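Side-chain contacts in putative protease (Parabacteroides distasonis ATCC 8503, PDB 3KD4), which is of unproven function but is a putative protease, probably exported from the cytoplasm: residues Gly400-Gly405 with Glu493-Asp498; Thr443-Ile448 with Lys454-Ile459. All coordinates share one frame; numbering follows the deposited sequence.

Interaction 1: residues Gly400-Gly405 with Glu493-Asp498; sequences GIDSWG and EWTNPD
Asp402, in a short 3-10 turn, and Thr495, in the last turn of a helix, mark the nearest backbone approach, 6.9 Å from CA to CA. The backbones stay apart, so the join is made by side chains and buries only 173 Å². Residues 401-403 form the turn, closed by Ser403 N and Ser403 OG, which both donate to Gly400 O; on the other side the helix ends at Thr495, and Asn496 is the first residue to leave helical angles. The central bond runs from Trp494 NE1 to Asp402 OD2, 3.1 Å long and nearly straight, with 164° at the hydrogen. The oxygen lies close to the indole plane at the ring edge, yet the N-H reaches it from above the carboxylate plane, the two flat groups being tilted 31° to each other. Trp494 holds CG anti to its own N (chi1 -175°), which swings the indole toward the 400-405 loop. A water 2.9 Å from Asp402 OD1 also lies 3.3 Å from Trp494 O, a longer link, and may not serve both at once. Arg470 bonds the same Trp494 O, and its guanidinium makes a cation-pi contact with the indole. Ile401 adds a looser apolar touch, its CB 4.4 Å from Trp494 CD1, and Thr495 CG2 lies 4.2 Å from Asp402 OD1. Replacing Asp402 by an alanine removes the carboxylate, and the indole N-H would probably be left without its mate and the water without one of its contacts. Ile401 and Trp494 both rest on Ile472 of strand 465-474, and both also touch strand 423-433. What results is a loop tied to the C-terminal end of helix 481-495 through an indole N-H to carboxylate bond, above a beta sheet that the loop and the helix cover together in the DUF3858 region.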
loop_
_atom_site.group_PDB
_atom_site.type_symbol
_atom_site.label_atom_id
_atom_site.label_comp_id
_atom_site.label_asym_id
_atom_site.label_seq_id
_atom_site.Cartn_x
_atom_site.Cartn_y
_atom_site.Cartn_z
ATOM N N GLY A 400 12.943 -3.368 13.139
ATOM C CA GLY A 400 13.362 -4.424 12.242
ATOM C C GLY A 400 12.410 -5.604 12.227
ATOM O O GLY A 400 11.190 -5.426 12.339
ATOM N N ILE A 401 12.974 -6.809 12.071
ATOM C CA ILE A 401 12.183 -7.997 11.843
ATOM C C ILE A 401 11.221 -8.215 12.994
ATOM O O ILE A 401 10.134 -8.729 12.791
ATOM C CB ILE A 401 13.048 -9.273 11.675
ATOM C CG1 ILE A 401 13.895 -9.190 10.425
ATOM C CG2 ILE A 401 12.182 -10.475 11.477
ATOM C CD1 ILE A 401 14.971 -10.278 10.379
ATOM N N ASP A 402 11.621 -7.822 14.199
ATOM C CA ASP A 402 10.755 -8.006 15.376
ATOM C C ASP A 402 9.459 -7.214 15.307
ATOM O O ASP A 402 8.533 -7.549 16.022
ATOM C CB ASP A 402 11.490 -7.717 16.679
ATOM C CG ASP A 402 12.600 -8.735 16.965
ATOM O OD1 ASP A 402 12.302 -9.947 17.122
ATOM O OD2 ASP A 402 13.773 -8.311 17.046
ATOM N N SER A 403 9.385 -6.195 14.444
ATOM C CA SER A 403 8.157 -5.456 14.241
ATOM C C SER A 403 7.320 -5.983 13.035
ATOM O O SER A 403 6.227 -5.481 12.777
ATOM C CB SER A 403 8.486 -3.970 14.040
ATOM O OG SER A 403 9.131 -3.750 12.777
ATOM N N TRP A 404 7.815 -6.996 12.320
ATOM C CA TRP A 404 7.158 -7.455 11.096
ATOM C C TRP A 404 5.934 -8.344 11.317
ATOM O O TRP A 404 5.238 -8.697 10.362
ATOM C CB TRP A 404 8.140 -8.180 10.189
ATOM C CG TRP A 404 9.172 -7.336 9.579
ATOM C CD1 TRP A 404 9.302 -5.962 9.659
ATOM C CD2 TRP A 404 10.178 -7.778 8.687
ATOM N NE1 TRP A 404 10.365 -5.552 8.902
ATOM C CE2 TRP A 404 10.908 -6.643 8.280
ATOM C CE3 TRP A 404 10.541 -9.025 8.194
ATOM C CZ2 TRP A 404 11.990 -6.729 7.400
ATOM C CZ3 TRP A 404 11.614 -9.115 7.331
ATOM C CH2 TRP A 404 12.320 -7.977 6.932
ATOM N N GLY A 405 5.677 -8.741 12.553
ATOM C CA GLY A 405 4.498 -9.531 12.846
ATOM C C GLY A 405 4.622 -10.974 12.419
ATOM O O GLY A 405 3.617 -11.619 12.147
ATOM N N GLU A 493 14.326 -18.724 13.839
ATOM C CA GLU A 493 15.534 -18.771 14.681
ATOM C C GLU A 493 15.723 -17.430 15.368
ATOM O O GLU A 493 16.085 -17.373 16.554
ATOM C CB GLU A 493 16.779 -19.152 13.880
ATOM C CG GLU A 493 18.025 -19.378 14.778
ATOM C CD GLU A 493 18.529 -20.813 14.762
ATOM O OE1 GLU A 493 17.733 -21.736 14.559
ATOM O OE2 GLU A 493 19.747 -20.995 14.940
ATOM N N TRP A 494 15.416 -16.353 14.650
ATOM C CA TRP A 494 15.514 -15.015 15.214
ATOM C C TRP A 494 14.474 -14.736 16.301
ATOM O O TRP A 494 14.824 -14.205 17.356
ATOM C CB TRP A 494 15.419 -13.935 14.123
ATOM C CG TRP A 494 15.641 -12.588 14.673
ATOM C CD1 TRP A 494 14.703 -11.672 14.974
ATOM C CD2 TRP A 494 16.900 -12.009 15.024
ATOM N NE1 TRP A 494 15.285 -10.542 15.519
ATOM C CE2 TRP A 494 16.643 -10.719 15.534
ATOM C CE3 TRP A 494 18.218 -12.449 14.947
ATOM C CZ2 TRP A 494 17.665 -9.862 15.963
ATOM C CZ3 TRP A 494 19.249 -11.593 15.364
ATOM C CH2 TRP A 494 18.963 -10.312 15.857
ATOM N N THR A 495 13.215 -15.079 16.044
ATOM C CA THR A 495 12.113 -14.629 16.902
ATOM C C THR A 495 11.823 -15.583 18.065
ATOM O O THR A 495 11.267 -15.160 19.057
ATOM C CB THR A 495 10.801 -14.427 16.124
ATOM O OG1 THR A 495 10.412 -15.666 15.502
ATOM C CG2 THR A 495 10.963 -13.317 15.031
ATOM N N ASN A 496 12.165 -16.860 17.932
ATOM C CA ASN A 496 11.850 -17.866 18.989
ATOM C C ASN A 496 12.452 -17.421 20.323
ATOM O O ASN A 496 13.670 -17.305 20.435
ATOM C CB ASN A 496 12.427 -19.215 18.592
ATOM C CG ASN A 496 12.064 -20.323 19.546
ATOM O OD1 ASN A 496 10.902 -20.532 19.826
ATOM N ND2 ASN A 496 13.070 -21.108 19.988
ATOM N N PRO A 497 11.610 -17.124 21.320
ATOM C CA PRO A 497 12.080 -16.555 22.603
ATOM C C PRO A 497 13.120 -17.408 23.318
ATOM O O PRO A 497 14.011 -16.864 23.968
ATOM C CB PRO A 497 10.801 -16.487 23.461
ATOM C CG PRO A 497 9.669 -16.551 22.500
ATOM C CD PRO A 497 10.148 -17.314 21.290
ATOM N N ASP A 498 13.018 -18.735 23.201
ATOM C CA ASP A 498 14.022 -19.616 23.816
ATOM C C ASP A 498 15.427 -19.271 23.353
ATOM O O ASP A 498 16.398 -19.481 24.072
ATOM C CB ASP A 498 13.747 -21.084 23.489
ATOM C CG ASP A 498 12.647 -21.661 24.312
ATOM O OD1 ASP A 498 12.271 -21.013 25.307
ATOM O OD2 ASP A 498 12.144 -22.751 23.957
HETATM O O HOH W 1 13.999 -11.475 18.953
#

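Interaction 2: residues Thr443-Ile448 with Lys454-Ile459; sequences TQEQVI and KVTRTI
Arg457 and Gln446 face each other as a hydrogen-bonded antiparallel pair, Gln446 N to Arg457 O 2.9 Å and Arg457 N to Gln446 O 2.8 Å, and their side chains run alongside each other on one side of the hairpin. A bend at chi3 (82°) helps bring the guanidinium alongside Gln446, whose amide lies flat over one of its faces, the planes 8° apart, with OE1 centred 3.5 Å above it; this is stacking, and Gln446 NE2 and Arg457 NH2 are both donors. Arg457 NE and NH2 each give to a water lying in the guanidinium plane; NH1 is bonded to Asn499 O. Both waters also lie within bonding distance of Gln444 O, one of them of Arg457 O too, though they have more acceptors in reach than protons. Ile448, paired with Val455 by two more backbone bonds, lays CG2 3.5 Å from Val455 CB. On the opposite face Val447 CG1 meets Thr456 CG2 at 3.9 Å. Glu445 and Thr458 lie side by side, CG to CG2 3.6 Å. Strand 446-450 is the outermost of its five-stranded sheet within the chain, and strand 453-462 is bonded on its other side to strand 465-474; Ile448 and Val455 lie against helix 481-495.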
loop_
_atom_site.group_PDB
_atom_site.type_symbol
_atom_site.label_atom_id
_atom_site.label_comp_id
_atom_site.label_asym_id
_atom_site.label_seq_id
_atom_site.Cartn_x
_atom_site.Cartn_y
_atom_site.Cartn_z
ATOM N N THR A 443 28.452 -22.079 25.569
ATOM C CA THR A 443 29.034 -20.923 24.869
ATOM C C THR A 443 29.365 -21.227 23.400
ATOM O O THR A 443 30.001 -20.434 22.718
ATOM C CB THR A 443 30.274 -20.432 25.599
ATOM O OG1 THR A 443 31.205 -21.501 25.665
ATOM C CG2 THR A 443 29.926 -19.993 27.014
ATOM N N GLN A 444 28.923 -22.383 22.899
ATOM C CA GLN A 444 29.164 -22.737 21.519
ATOM C C GLN A 444 28.308 -21.833 20.607
ATOM O O GLN A 444 27.164 -21.527 20.914
ATOM C CB GLN A 444 28.809 -24.193 21.278
ATOM C CG GLN A 444 29.089 -24.650 19.862
ATOM C CD GLN A 444 29.265 -26.154 19.735
ATOM O OE1 GLN A 444 29.463 -26.883 20.733
ATOM N NE2 GLN A 444 29.204 -26.639 18.498
ATOM N N GLU A 445 28.883 -21.403 19.496
ATOM C CA GLU A 445 28.175 -20.535 18.584
ATOM C C GLU A 445 27.033 -21.289 17.922
ATOM O O GLU A 445 27.203 -22.427 17.535
ATOM C CB GLU A 445 29.102 -19.985 17.504
ATOM C CG GLU A 445 28.386 -18.931 16.649
ATOM C CD GLU A 445 29.207 -18.392 15.491
ATOM O OE1 GLU A 445 30.374 -18.799 15.332
ATOM O OE2 GLU A 445 28.657 -17.545 14.743
ATOM N N GLN A 446 25.889 -20.623 17.769
ATOM C CA GLN A 446 24.718 -21.181 17.050
ATOM C C GLN A 446 24.530 -20.452 15.734
ATOM O O GLN A 446 24.371 -19.239 15.723
ATOM C CB GLN A 446 23.438 -21.087 17.888
ATOM C CG GLN A 446 23.519 -21.967 19.165
ATOM C CD GLN A 446 22.188 -22.156 19.854
ATOM O OE1 GLN A 446 21.246 -21.388 19.656
ATOM N NE2 GLN A 446 22.116 -23.167 20.700
ATOM N N VAL A 447 24.591 -21.212 14.646
ATOM C CA VAL A 447 24.495 -20.693 13.299
ATOM C C VAL A 447 23.497 -21.525 12.503
ATOM O O VAL A 447 23.516 -22.755 12.557
ATOM C CB VAL A 447 25.815 -20.739 12.523
ATOM C CG1 VAL A 447 25.624 -20.054 11.142
ATOM C CG2 VAL A 447 26.932 -20.049 13.295
ATOM N N ILE A 448 22.596 -20.830 11.829
ATOM C CA ILE A 448 21.718 -21.432 10.848
ATOM C C ILE A 448 21.945 -20.680 9.531
ATOM O O ILE A 448 21.829 -19.457 9.454
ATOM C CB ILE A 448 20.237 -21.428 11.296
ATOM C CG1 ILE A 448 19.378 -22.035 10.181
ATOM C CG2 ILE A 448 19.782 -19.997 11.699
ATOM C CD1 ILE A 448 17.974 -22.416 10.591
ATOM N N LYS A 454 21.087 -15.894 6.983
ATOM C CA LYS A 454 21.842 -16.546 8.052
ATOM C C LYS A 454 21.500 -15.864 9.358
ATOM O O LYS A 454 21.283 -14.665 9.385
ATOM C CB LYS A 454 23.352 -16.428 7.744
ATOM C CG LYS A 454 24.303 -16.992 8.801
ATOM C CD LYS A 454 25.744 -16.934 8.363
ATOM C CE LYS A 454 26.320 -15.524 8.451
ATOM N NZ LYS A 454 27.840 -15.527 8.161
ATOM N N VAL A 455 21.430 -16.648 10.424
ATOM C CA VAL A 455 21.221 -16.145 11.785
ATOM C C VAL A 455 22.345 -16.729 12.657
ATOM O O VAL A 455 22.664 -17.911 12.548
ATOM C CB VAL A 455 19.854 -16.549 12.370
ATOM C CG1 VAL A 455 19.762 -16.198 13.850
ATOM C CG2 VAL A 455 18.704 -15.901 11.598
ATOM N N THR A 456 22.971 -15.902 13.488
ATOM C CA THR A 456 23.977 -16.410 14.382
ATOM C C THR A 456 23.773 -15.900 15.785
ATOM O O THR A 456 23.194 -14.822 16.003
ATOM C CB THR A 456 25.410 -16.003 13.953
ATOM O OG1 THR A 456 25.553 -14.601 14.158
ATOM C CG2 THR A 456 25.735 -16.411 12.479
ATOM N N ARG A 457 24.325 -16.658 16.730
ATOM C CA ARG A 457 24.404 -16.244 18.117
ATOM C C ARG A 457 25.769 -16.662 18.656
ATOM O O ARG A 457 26.171 -17.830 18.526
ATOM C CB ARG A 457 23.307 -16.905 18.940
ATOM C CG ARG A 457 23.268 -16.425 20.355
ATOM C CD ARG A 457 22.244 -17.187 21.153
ATOM N NE ARG A 457 22.748 -18.471 21.615
ATOM C CZ ARG A 457 22.069 -19.312 22.392
ATOM N NH1 ARG A 457 20.831 -19.021 22.778
ATOM N NH2 ARG A 457 22.636 -20.443 22.810
ATOM N N THR A 458 26.489 -15.710 19.234
ATOM C CA THR A 458 27.739 -16.043 19.895
ATOM C C THR A 458 27.602 -15.614 21.340
ATOM O O THR A 458 26.951 -14.615 21.636
ATOM C CB THR A 458 28.930 -15.313 19.282
ATOM O OG1 THR A 458 28.709 -13.917 19.430
ATOM C CG2 THR A 458 29.077 -15.627 17.830
ATOM N N ILE A 459 28.210 -16.376 22.246
ATOM C CA ILE A 459 28.130 -16.089 23.677
ATOM C C ILE A 459 29.576 -16.143 24.170
ATOM O O ILE A 459 30.253 -17.184 24.020
ATOM C CB ILE A 459 27.286 -17.110 24.429
ATOM C CG1 ILE A 459 25.827 -17.096 23.931
ATOM C CG2 ILE A 459 27.380 -16.844 25.928
ATOM C CD1 ILE A 459 24.935 -18.220 24.561
HETATM O O HOH W 2 29.628 -18.416 20.853
HETATM O O HOH W 3 25.169 -21.896 22.622
HETATM O O HOH W 4 25.471 -19.221 20.825
#

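How the interactions relate
Both interactions belong to the DUF3858 region, their centres about 15 Å apart and on the same side of the chain's centre. Along the sequence, the 443-459 hairpin of interaction 2 is nested within the loop that interaction 1 closes between residues 400-405 and 493-498. Helix 481-495 is the shared element: Trp494 bonds to the loop while packing its CE3 4.2 Å from Val455 CG1, and Glu493 CG lies 3.7 Å from the same methyl. Strand 465-474, lying between strands 453-462 and 423-433 in the sheet, bears Ile401 and Trp494 of interaction 1. One helix end thus touches both the 400-405 loop and the hairpin at the edge of the sheet.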